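Local coordinates for protein putative hydrolase (PDB 3MCW) that is a putative hydrolase of the isochorismatase family whose substrate and reaction are not established, at residues Trp113-Val118 against Gly138-Leu143; Thr95-Ile100 against Val131-Asn136; Lys12-Leu17 against Pro54-Arg59. All blocks are in the same frame, centred on the assembly; numbering follows the deposited sequence.

Interaction 1 (Trp113-Val118 against Gly138-Leu143); sequences WLELVV and GFAVCL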
loop_
_atom_site.group_PDB
_atom_site.type_symbol
_atom_site.label_atom_id
_atom_site.label_comp_id
_atom_site.label_asym_id
_atom_site.label_seq_id
_atom_site.Cartn_x
_atom_site.Cartn_y
_atom_site.Cartn_z
ATOM N N TRP A 113 9.186 -10.779 16.962
ATOM C CA TRP A 113 8.230 -11.392 16.039
ATOM C C TRP A 113 8.368 -10.718 14.675
ATOM O O TRP A 113 7.545 -9.892 14.268
ATOM C CB TRP A 113 6.812 -11.317 16.565
ATOM C CG TRP A 113 6.599 -12.091 17.842
ATOM C CD1 TRP A 113 7.169 -13.293 18.175
ATOM C CD2 TRP A 113 5.746 -11.730 18.931
ATOM N NE1 TRP A 113 6.718 -13.697 19.403
ATOM C CE2 TRP A 113 5.851 -12.753 19.895
ATOM C CE3 TRP A 113 4.908 -10.635 19.190
ATOM C CZ2 TRP A 113 5.154 -12.696 21.109
ATOM C CZ3 TRP A 113 4.245 -10.595 20.391
ATOM C CH2 TRP A 113 4.374 -11.621 21.333
ATOM N N LEU A 114 9.439 -11.095 13.986
ATOM C CA LEU A 114 9.816 -10.456 12.723
ATOM C C LEU A 114 9.280 -11.162 11.489
ATOM O O LEU A 114 9.295 -10.601 10.417
ATOM C CB LEU A 114 11.341 -10.246 12.650
ATOM C CG LEU A 114 11.925 -9.425 13.806
ATOM C CD1 LEU A 114 13.391 -9.143 13.540
ATOM C CD2 LEU A 114 11.202 -8.127 14.086
ATOM N N GLU A 115 8.786 -12.377 11.674
ATOM C CA GLU A 115 8.207 -13.151 10.608
ATOM C C GLU A 115 6.692 -13.225 10.833
ATOM O O GLU A 115 6.215 -13.664 11.897
ATOM C CB GLU A 115 8.903 -14.515 10.594
ATOM C CG GLU A 115 8.513 -15.364 9.468
ATOM C CD GLU A 115 9.346 -16.626 9.362
ATOM O OE1 GLU A 115 9.576 -17.319 10.380
ATOM O OE2 GLU A 115 9.748 -16.995 8.237
ATOM N N LEU A 116 5.932 -12.778 9.846
ATOM C CA LEU A 116 4.484 -12.649 9.934
ATOM C C LEU A 116 3.815 -13.514 8.856
ATOM O O LEU A 116 4.290 -13.575 7.730
ATOM C CB LEU A 116 4.058 -11.184 9.704
ATOM C CG LEU A 116 4.802 -10.130 10.545
ATOM C CD1 LEU A 116 4.294 -8.747 10.206
ATOM C CD2 LEU A 116 4.653 -10.422 12.066
ATOM N N VAL A 117 2.686 -14.122 9.240
ATOM C CA VAL A 117 1.820 -14.847 8.316
ATOM C C VAL A 117 0.503 -14.110 8.344
ATOM O O VAL A 117 -0.134 -14.004 9.393
ATOM C CB VAL A 117 1.650 -16.328 8.755
ATOM C CG1 VAL A 117 0.643 -17.028 7.858
ATOM C CG2 VAL A 117 3.033 -17.002 8.721
ATOM N N VAL A 118 0.095 -13.565 7.206
ATOM C CA VAL A 118 -1.021 -12.639 7.140
ATOM C C VAL A 118 -2.170 -13.224 6.345
ATOM O O VAL A 118 -1.977 -13.814 5.270
ATOM C CB VAL A 118 -0.595 -11.282 6.495
ATOM C CG1 VAL A 118 -1.722 -10.343 6.370
ATOM C CG2 VAL A 118 0.569 -10.657 7.319
ATOM N N GLY A 138 10.612 -3.944 7.140
ATOM C CA GLY A 138 11.607 -4.998 7.286
ATOM C C GLY A 138 11.127 -6.304 7.876
ATOM O O GLY A 138 11.921 -7.135 8.251
ATOM N N PHE A 139 9.817 -6.478 7.996
ATOM C CA PHE A 139 9.259 -7.771 8.422
ATOM C C PHE A 139 9.271 -8.724 7.248
ATOM O O PHE A 139 9.132 -8.342 6.086
ATOM C CB PHE A 139 7.833 -7.577 8.931
ATOM C CG PHE A 139 7.790 -6.794 10.189
ATOM C CD1 PHE A 139 7.944 -7.423 11.399
ATOM C CD2 PHE A 139 7.575 -5.429 10.184
ATOM C CE1 PHE A 139 7.954 -6.712 12.565
ATOM C CE2 PHE A 139 7.583 -4.686 11.364
ATOM C CZ PHE A 139 7.789 -5.338 12.557
ATOM N N ALA A 140 9.466 -10.007 7.560
ATOM C CA ALA A 140 9.404 -11.118 6.596
ATOM C C ALA A 140 7.953 -11.603 6.586
ATOM O O ALA A 140 7.495 -12.216 7.541
ATOM C CB ALA A 140 10.333 -12.210 7.011
ATOM N N VAL A 141 7.248 -11.334 5.500
ATOM C CA VAL A 141 5.813 -11.568 5.436
ATOM C C VAL A 141 5.476 -12.686 4.464
ATOM O O VAL A 141 5.924 -12.690 3.317
ATOM C CB VAL A 141 5.049 -10.303 4.983
ATOM C CG1 VAL A 141 3.574 -10.579 4.904
ATOM C CG2 VAL A 141 5.387 -9.132 5.882
ATOM N N CYS A 142 4.685 -13.645 4.951
ATOM C CA CYS A 142 4.026 -14.658 4.088
ATOM C C CYS A 142 2.563 -14.299 4.056
ATOM O O CYS A 142 1.901 -14.249 5.086
ATOM C CB CYS A 142 4.122 -16.092 4.625
ATOM S SG CYS A 142 5.775 -16.740 4.757
ATOM N N LEU A 143 2.038 -14.057 2.859
ATOM C CA LEU A 143 0.638 -13.715 2.671
ATOM C C LEU A 143 -0.101 -14.974 2.261
ATOM O O LEU A 143 0.162 -15.531 1.179
ATOM C CB LEU A 143 0.513 -12.617 1.608
ATOM C CG LEU A 143 -0.909 -12.164 1.342
ATOM C CD1 LEU A 143 -1.605 -11.644 2.573
ATOM C CD2 LEU A 143 -0.877 -11.051 0.294
#
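The ring of Phe-139 is met at its edge, near its plane, by two backbone carbonyls. Trp-113 O lies 3.6 Å from Phe-139 CE1, and Leu-114 O lies 3.6 Å from Phe-139 CD1. Leu-114 CD2 lies above the plane of the ring, beside Phe-139 CE1 and 3.9 Å from it, and the two side chains cross at about a right angle. Leu-116 comes up obliquely. Its CG is anti to the carbonyl carbon (chi1 -50°), which turns CD1 to the root of the ring, 3.9 Å from Phe-139 CB.

Beyond the ring the two segments run as parallel neighbours, with Glu-115 to Val-118 paired to Ala-140 to Leu-143. Four backbone bonds zip them together, donated in turn by one strand and then the other. The straightest runs from Cys-142 N to Leu-116 O, 2.8 Å long with 174° at the hydrogen. Leu-116, Val-118, Val-141 and Leu-143 share one face of the sheet. There Val-118 splits its branches: CG2 meets Val-141 CG1 at 3.9 Å, while CG1 turns to Leu-143. Leu-143 CD1 also lies 3.5 Å from Val-118 O. Glu-115, Val-117, Ala-140 and Cys-142 take the other face. The carboxylate of Glu-115 is buried and is held by Ser-10 OG and Ser-9 N.

The contact closes the beta-alpha-beta unit of strand 115-121, helix 123-136 and strand 140-149. That helix covers the Val-118 and Val-141 face through Val-131, and helix 104-111 covers Phe-139. Strand 14-18 flanks strand 115-121 on its other side.

Interaction 2 (Thr95-Ile100 against Val131-Asn136); sequences TNSAFI and VRMAGN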
loop_
_atom_site.group_PDB
_atom_site.type_symbol
_atom_site.label_atom_id
_atom_site.label_comp_id
_atom_site.label_asym_id
_atom_site.label_seq_id
_atom_site.Cartn_x
_atom_site.Cartn_y
_atom_site.Cartn_z
ATOM N N THR A 95 -7.624 3.012 10.685
ATOM C CA THR A 95 -7.266 3.257 9.296
ATOM C C THR A 95 -6.983 1.922 8.636
ATOM O O THR A 95 -7.104 0.877 9.243
ATOM C CB THR A 95 -6.013 4.170 9.123
ATOM O OG1 THR A 95 -6.081 4.745 7.837
ATOM C CG2 THR A 95 -4.694 3.390 9.080
ATOM N N ASN A 96 -6.539 1.942 7.384
ATOM C CA ASN A 96 -6.351 0.682 6.679
ATOM C C ASN A 96 -5.185 -0.136 7.187
ATOM O O ASN A 96 -5.287 -1.342 7.367
ATOM C CB ASN A 96 -6.227 0.937 5.186
ATOM C CG ASN A 96 -7.399 1.725 4.681
ATOM O OD1 ASN A 96 -7.330 2.930 4.487
ATOM N ND2 ASN A 96 -8.532 1.054 4.559
ATOM N N SER A 97 -4.029 0.497 7.357
ATOM C CA SER A 97 -2.863 -0.220 7.840
ATOM C C SER A 97 -2.953 -0.531 9.323
ATOM O O SER A 97 -3.137 0.351 10.130
ATOM C CB SER A 97 -1.595 0.592 7.586
ATOM O OG SER A 97 -0.521 -0.127 8.214
ATOM N N ALA A 98 -2.686 -1.792 9.659
ATOM C CA ALA A 98 -2.689 -2.249 11.069
ATOM C C ALA A 98 -1.569 -1.624 11.904
ATOM O O ALA A 98 -1.602 -1.767 13.115
ATOM C CB ALA A 98 -2.593 -3.765 11.128
ATOM N N PHE A 99 -0.591 -0.962 11.260
ATOM C CA PHE A 99 0.486 -0.328 11.995
ATOM C C PHE A 99 0.162 1.090 12.488
ATOM O O PHE A 99 0.755 1.574 13.460
ATOM C CB PHE A 99 1.756 -0.265 11.145
ATOM C CG PHE A 99 2.336 -1.614 10.856
ATOM C CD1 PHE A 99 3.195 -2.247 11.761
ATOM C CD2 PHE A 99 2.018 -2.294 9.697
ATOM C CE1 PHE A 99 3.720 -3.484 11.530
ATOM C CE2 PHE A 99 2.532 -3.535 9.459
ATOM C CZ PHE A 99 3.395 -4.144 10.374
ATOM N N ILE A 100 -0.733 1.769 11.826
ATOM C CA ILE A 100 -0.899 3.202 12.035
ATOM C C ILE A 100 -1.837 3.455 13.185
ATOM O O ILE A 100 -2.978 3.010 13.212
ATOM C CB ILE A 100 -1.286 3.926 10.747
ATOM C CG1 ILE A 100 -0.059 3.895 9.795
ATOM C CG2 ILE A 100 -1.700 5.377 11.075
ATOM C CD1 ILE A 100 -0.269 4.463 8.421
ATOM N N VAL A 131 0.350 -5.127 4.525
ATOM C CA VAL A 131 1.478 -5.877 4.004
ATOM C C VAL A 131 2.528 -4.972 3.373
ATOM O O VAL A 131 3.718 -5.184 3.550
ATOM C CB VAL A 131 1.022 -6.993 3.027
ATOM C CG1 VAL A 131 2.197 -7.657 2.369
ATOM C CG2 VAL A 131 0.170 -8.011 3.764
ATOM N N ARG A 132 2.102 -3.959 2.614
ATOM C CA ARG A 132 3.085 -3.051 2.010
ATOM C C ARG A 132 3.911 -2.403 3.116
ATOM O O ARG A 132 5.141 -2.320 2.992
ATOM C CB ARG A 132 2.447 -2.003 1.116
ATOM C CG ARG A 132 1.944 -2.522 -0.211
ATOM C CD ARG A 132 1.476 -1.390 -1.114
ATOM N NE ARG A 132 0.919 -1.806 -2.395
ATOM C CZ ARG A 132 1.325 -1.357 -3.584
ATOM N NH1 ARG A 132 2.364 -0.574 -3.738
ATOM N NH2 ARG A 132 0.586 -1.646 -4.646
HETATM N N MSE A 133 3.255 -1.914 4.162
HETATM C CA MSE A 133 4.022 -1.325 5.277
HETATM C C MSE A 133 4.880 -2.342 5.978
HETATM O O MSE A 133 6.044 -2.063 6.278
HETATM C CB MSE A 133 3.134 -0.614 6.295
HETATM C CG MSE A 133 2.688 0.686 5.830
HETATM SE SE MSE A 133 1.885 1.796 7.227
HETATM C CE MSE A 133 3.361 1.887 8.495
ATOM N N ALA A 134 4.340 -3.528 6.256
ATOM C CA ALA A 134 5.145 -4.549 6.929
ATOM C C ALA A 134 6.429 -4.857 6.180
ATOM O O ALA A 134 7.506 -4.940 6.779
ATOM C CB ALA A 134 4.327 -5.822 7.139
ATOM N N GLY A 135 6.320 -5.092 4.881
ATOM C CA GLY A 135 7.499 -5.428 4.109
ATOM C C GLY A 135 8.508 -4.282 4.099
ATOM O O GLY A 135 9.709 -4.474 4.311
ATOM N N ASN A 136 8.019 -3.052 3.924
ATOM C CA ASN A 136 8.934 -1.917 3.902
ATOM C C ASN A 136 9.566 -1.618 5.259
ATOM O O ASN A 136 10.670 -1.086 5.316
ATOM C CB ASN A 136 8.238 -0.650 3.369
ATOM C CG ASN A 136 7.966 -0.612 1.853
ATOM O OD1 ASN A 136 7.467 0.402 1.380
ATOM N ND2 ASN A 136 8.303 -1.622 1.108
#
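Ser-97 OG stands anti to its backbone N (chi1 174°). Met-133, present as selenomethionine, has CG anti to its carbonyl carbon (chi1 -77°) and an extended second torsion. Together these carry Met-133 SE to 3.2 Å from Ser-97 OG. The third torsion of Met-133 (chi3 58°) then turns its methyl to Phe-99, with Met-133 CE 3.8 Å from Phe-99 CB. Ser-97 OG also accepts from Phe-99 N at 3.2 Å, which makes an ST turn and fixes the hydroxyl oxygen beside the selenium. This oxygen lies in the plane of the Phe-99 ring, at its edge.

Ile-100 crosses the Met-133 chain at about a right angle, and its CD1 rests 3.6 Å from Met-133 SE. Phe-99 and Met-133 run antiparallel past one another, so that Met-133 CB comes near Phe-99 CD2. The far end of the ring reaches Ala-134, with Phe-99 CE2 3.7 Å from Ala-134 CB. The contact is thus apolar, apart from the serine oxygen.

The dimer interface is close by: Met-133 packs on Met-133 of the second subunit, and Ser-97 N bonds Asn-136 OD1 of that subunit. A type I turn from Ser-97 to Ile-100 presents the loop between strand 89-93 and helix 104-111 to the last turns of helix 123-136. Helix 104-111 packs on Phe-99 through Leu-104 and Leu-108.

Interaction 3 (Lys12-Leu17 against Pro54-Arg59); sequences KPLLLL and PLIHIR. With EDO (1,2-ethanediol), chain L.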
loop_
_atom_site.group_PDB
_atom_site.type_symbol
_atom_site.label_atom_id
_atom_site.label_comp_id
_atom_site.label_asym_id
_atom_site.label_seq_id
_atom_site.Cartn_x
_atom_site.Cartn_y
_atom_site.Cartn_z
ATOM N N LYS A 12 9.050 -18.939 15.564
ATOM C CA LYS A 12 7.915 -18.260 16.166
ATOM C C LYS A 12 7.199 -17.350 15.185
ATOM O O LYS A 12 6.905 -16.209 15.506
ATOM C CB LYS A 12 8.342 -17.512 17.448
ATOM C CG LYS A 12 9.493 -16.540 17.265
ATOM C CD LYS A 12 9.891 -15.859 18.574
ATOM C CE LYS A 12 11.061 -14.923 18.354
ATOM N NZ LYS A 12 11.552 -14.209 19.580
ATOM N N PRO A 13 6.853 -17.849 13.976
ATOM C CA PRO A 13 6.101 -17.007 13.058
ATOM C C PRO A 13 4.779 -16.618 13.700
ATOM O O PRO A 13 4.116 -17.427 14.370
ATOM C CB PRO A 13 5.918 -17.921 11.842
ATOM C CG PRO A 13 5.929 -19.314 12.414
ATOM C CD PRO A 13 6.953 -19.245 13.508
ATOM N N LEU A 14 4.358 -15.386 13.447
ATOM C CA LEU A 14 3.189 -14.798 14.073
ATOM C C LEU A 14 2.047 -14.698 13.059
ATOM O O LEU A 14 2.218 -14.125 11.978
ATOM C CB LEU A 14 3.540 -13.415 14.661
ATOM C CG LEU A 14 2.393 -12.706 15.402
ATOM C CD1 LEU A 14 2.898 -11.882 16.574
ATOM C CD2 LEU A 14 1.547 -11.825 14.473
ATOM N N LEU A 15 0.885 -15.209 13.438
ATOM C CA LEU A 15 -0.335 -15.144 12.590
ATOM C C LEU A 15 -1.060 -13.866 12.855
ATOM O O LEU A 15 -1.430 -13.576 14.004
ATOM C CB LEU A 15 -1.242 -16.336 12.919
ATOM C CG LEU A 15 -2.503 -16.439 12.063
ATOM C CD1 LEU A 15 -2.195 -16.710 10.585
ATOM C CD2 LEU A 15 -3.396 -17.558 12.627
ATOM N N LEU A 16 -1.242 -13.067 11.804
ATOM C CA LEU A 16 -1.885 -11.775 11.845
ATOM C C LEU A 16 -3.155 -11.830 11.009
ATOM O O LEU A 16 -3.073 -11.912 9.774
ATOM C CB LEU A 16 -0.921 -10.705 11.292
ATOM C CG LEU A 16 -1.345 -9.258 11.489
ATOM C CD1 LEU A 16 -1.262 -8.867 12.950
ATOM C CD2 LEU A 16 -0.444 -8.341 10.643
ATOM N N LEU A 17 -4.306 -11.879 11.669
ATOM C CA LEU A 17 -5.624 -12.004 11.007
ATOM C C LEU A 17 -6.286 -10.644 10.939
ATOM O O LEU A 17 -6.557 -10.053 11.975
ATOM C CB LEU A 17 -6.505 -12.997 11.761
ATOM C CG LEU A 17 -6.049 -14.443 11.739
ATOM C CD1 LEU A 17 -7.011 -15.323 12.572
ATOM C CD2 LEU A 17 -5.904 -14.961 10.330
ATOM N N PRO A 54 2.669 -17.459 18.301
ATOM C CA PRO A 54 2.183 -16.117 18.493
ATOM C C PRO A 54 1.075 -15.740 17.489
ATOM O O PRO A 54 1.183 -16.072 16.309
ATOM C CB PRO A 54 3.444 -15.253 18.267
ATOM C CG PRO A 54 4.574 -16.113 18.249
ATOM C CD PRO A 54 4.099 -17.484 17.960
ATOM N N LEU A 55 0.073 -15.000 17.948
ATOM C CA LEU A 55 -1.017 -14.616 17.078
ATOM C C LEU A 55 -1.613 -13.308 17.533
ATOM O O LEU A 55 -1.663 -12.997 18.730
ATOM C CB LEU A 55 -2.021 -15.725 16.823
ATOM C CG LEU A 55 -2.853 -16.069 17.998
ATOM C CD1 LEU A 55 -4.071 -15.312 17.865
ATOM C CD2 LEU A 55 -3.178 -17.573 17.990
ATOM N N ILE A 56 -2.032 -12.504 16.569
ATOM C CA ILE A 56 -2.692 -11.210 16.832
ATOM C C ILE A 56 -3.889 -11.098 15.884
ATOM O O ILE A 56 -3.745 -11.260 14.656
ATOM C CB ILE A 56 -1.737 -10.016 16.617
ATOM C CG1 ILE A 56 -0.572 -10.065 17.617
ATOM C CG2 ILE A 56 -2.481 -8.702 16.680
ATOM C CD1 ILE A 56 0.504 -9.021 17.337
ATOM N N HIS A 57 -5.044 -10.774 16.446
ATOM C CA HIS A 57 -6.231 -10.404 15.686
ATOM C C HIS A 57 -6.240 -8.891 15.515
ATOM O O HIS A 57 -6.135 -8.160 16.491
ATOM C CB HIS A 57 -7.489 -10.821 16.426
ATOM C CG HIS A 57 -7.581 -12.241 16.812
ATOM N ND1 HIS A 57 -8.129 -13.188 15.972
ATOM C CD2 HIS A 57 -7.192 -12.872 17.947
ATOM C CE1 HIS A 57 -8.086 -14.344 16.615
ATOM N NE2 HIS A 57 -7.513 -14.191 17.810
ATOM N N ILE A 58 -6.389 -8.411 14.276
ATOM C CA ILE A 58 -6.590 -7.015 13.990
ATOM C C ILE A 58 -8.068 -6.787 13.732
ATOM O O ILE A 58 -8.699 -7.504 12.942
ATOM C CB ILE A 58 -5.748 -6.576 12.761
ATOM C CG1 ILE A 58 -4.257 -6.792 12.984
ATOM C CG2 ILE A 58 -6.077 -5.118 12.375
ATOM C CD1 ILE A 58 -3.652 -6.077 14.190
ATOM N N ARG A 59 -8.618 -5.784 14.393
ATOM C CA ARG A 59 -10.008 -5.425 14.327
ATOM C C ARG A 59 -10.145 -4.006 13.783
ATOM O O ARG A 59 -9.408 -3.123 14.222
ATOM C CB ARG A 59 -10.631 -5.431 15.766
ATOM C CG ARG A 59 -12.116 -5.451 15.815
ATOM C CD ARG A 59 -12.610 -5.396 17.234
ATOM N NE ARG A 59 -12.389 -4.112 17.855
ATOM C CZ ARG A 59 -12.486 -3.876 19.160
ATOM N NH1 ARG A 59 -12.682 -4.883 20.006
ATOM N NH2 ARG A 59 -12.319 -2.653 19.616
HETATM C C1 EDO L . 1.154 -12.322 20.675
HETATM O O1 EDO L . -0.098 -11.745 20.410
HETATM C C2 EDO L . 0.890 -13.508 21.572
HETATM O O2 EDO L . 0.313 -14.575 20.803
#
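Leu-55 O is gripped by two hydroxyls of one bound 1,2-ethanediol. EDO O1 donates to Leu-55 O at 2.6 Å, and EDO O2 donates to it at a longer 3.3 Å. EDO O2 in turn accepts from Leu-55 N at 2.9 Å, with 165° at the hydrogen. The diol therefore clasps both polar atoms of this residue and also bonds Thr-89 OG1. It probably came from the crystallisation liquor.

On its other edge the segment 54-59 pairs with 12-17 in parallel. Pro-54, which lacks an N-H, offers its carbonyl to Leu-15 N. Ile-56 N donates to Leu-15 O, Leu-17 N donates to Ile-56 O, and Ile-58 N closes the ladder on Leu-17 O at 2.8 Å.

Leu-14, Leu-16, Ile-56 and Ile-58 build an interlocked aliphatic face. Leu-14 has CG anti to its backbone N (chi1 -178°), and its CD1 wedges obliquely between Pro-54 CB and Ile-56 CD1, 3.8 Å from each. Leu-16 also has CG anti to its N (chi1 -170°). Its CD1 leans across to Ile-58 CG1 at 3.6 Å. The Pro-54 ring meets the carbonyl oxygens of Lys-12 and Pro-13 through CG and CD, with CG 3.6 Å from Lys-12 O. On the opposite face Leu-17 and His-57 lie side by side, and His-57 NE2 is held by Glu-88.

Helix 37-51 links the two strands and covers Leu-15 and Leu-55 through Trp-48. This is the beta-alpha-beta crossover that opens the central parallel sheet of the isochorismatase-like alpha/beta fold.

How the interactions relate
Interactions 1 and 3 belong to one parallel sheet. Strands 115-121 and 14-18 are neighbours, joined by Val-117 N to Leu-14 O at 2.8 Å and Leu-16 N to Val-117 O at 2.8 Å. Trp-113 bridges them on one side, its CE3 3.5 Å from Leu-14 CD1. Interaction 2 lies against the sheet through helix 123-136, which links the two strands of interaction 1. Phe-139 CE2 packs 4.0 Å from Phe-99 CE1, and Phe-139 N probably bonds Ala-134 O. Interaction 2 touches interaction 3 more lightly, through Ala-98 CB and Ile-58 CG1 at 3.9 Å. The ethanediol of interaction 3 also lies near the side chain of Trp-113, about 3 Å away at the nearest atoms.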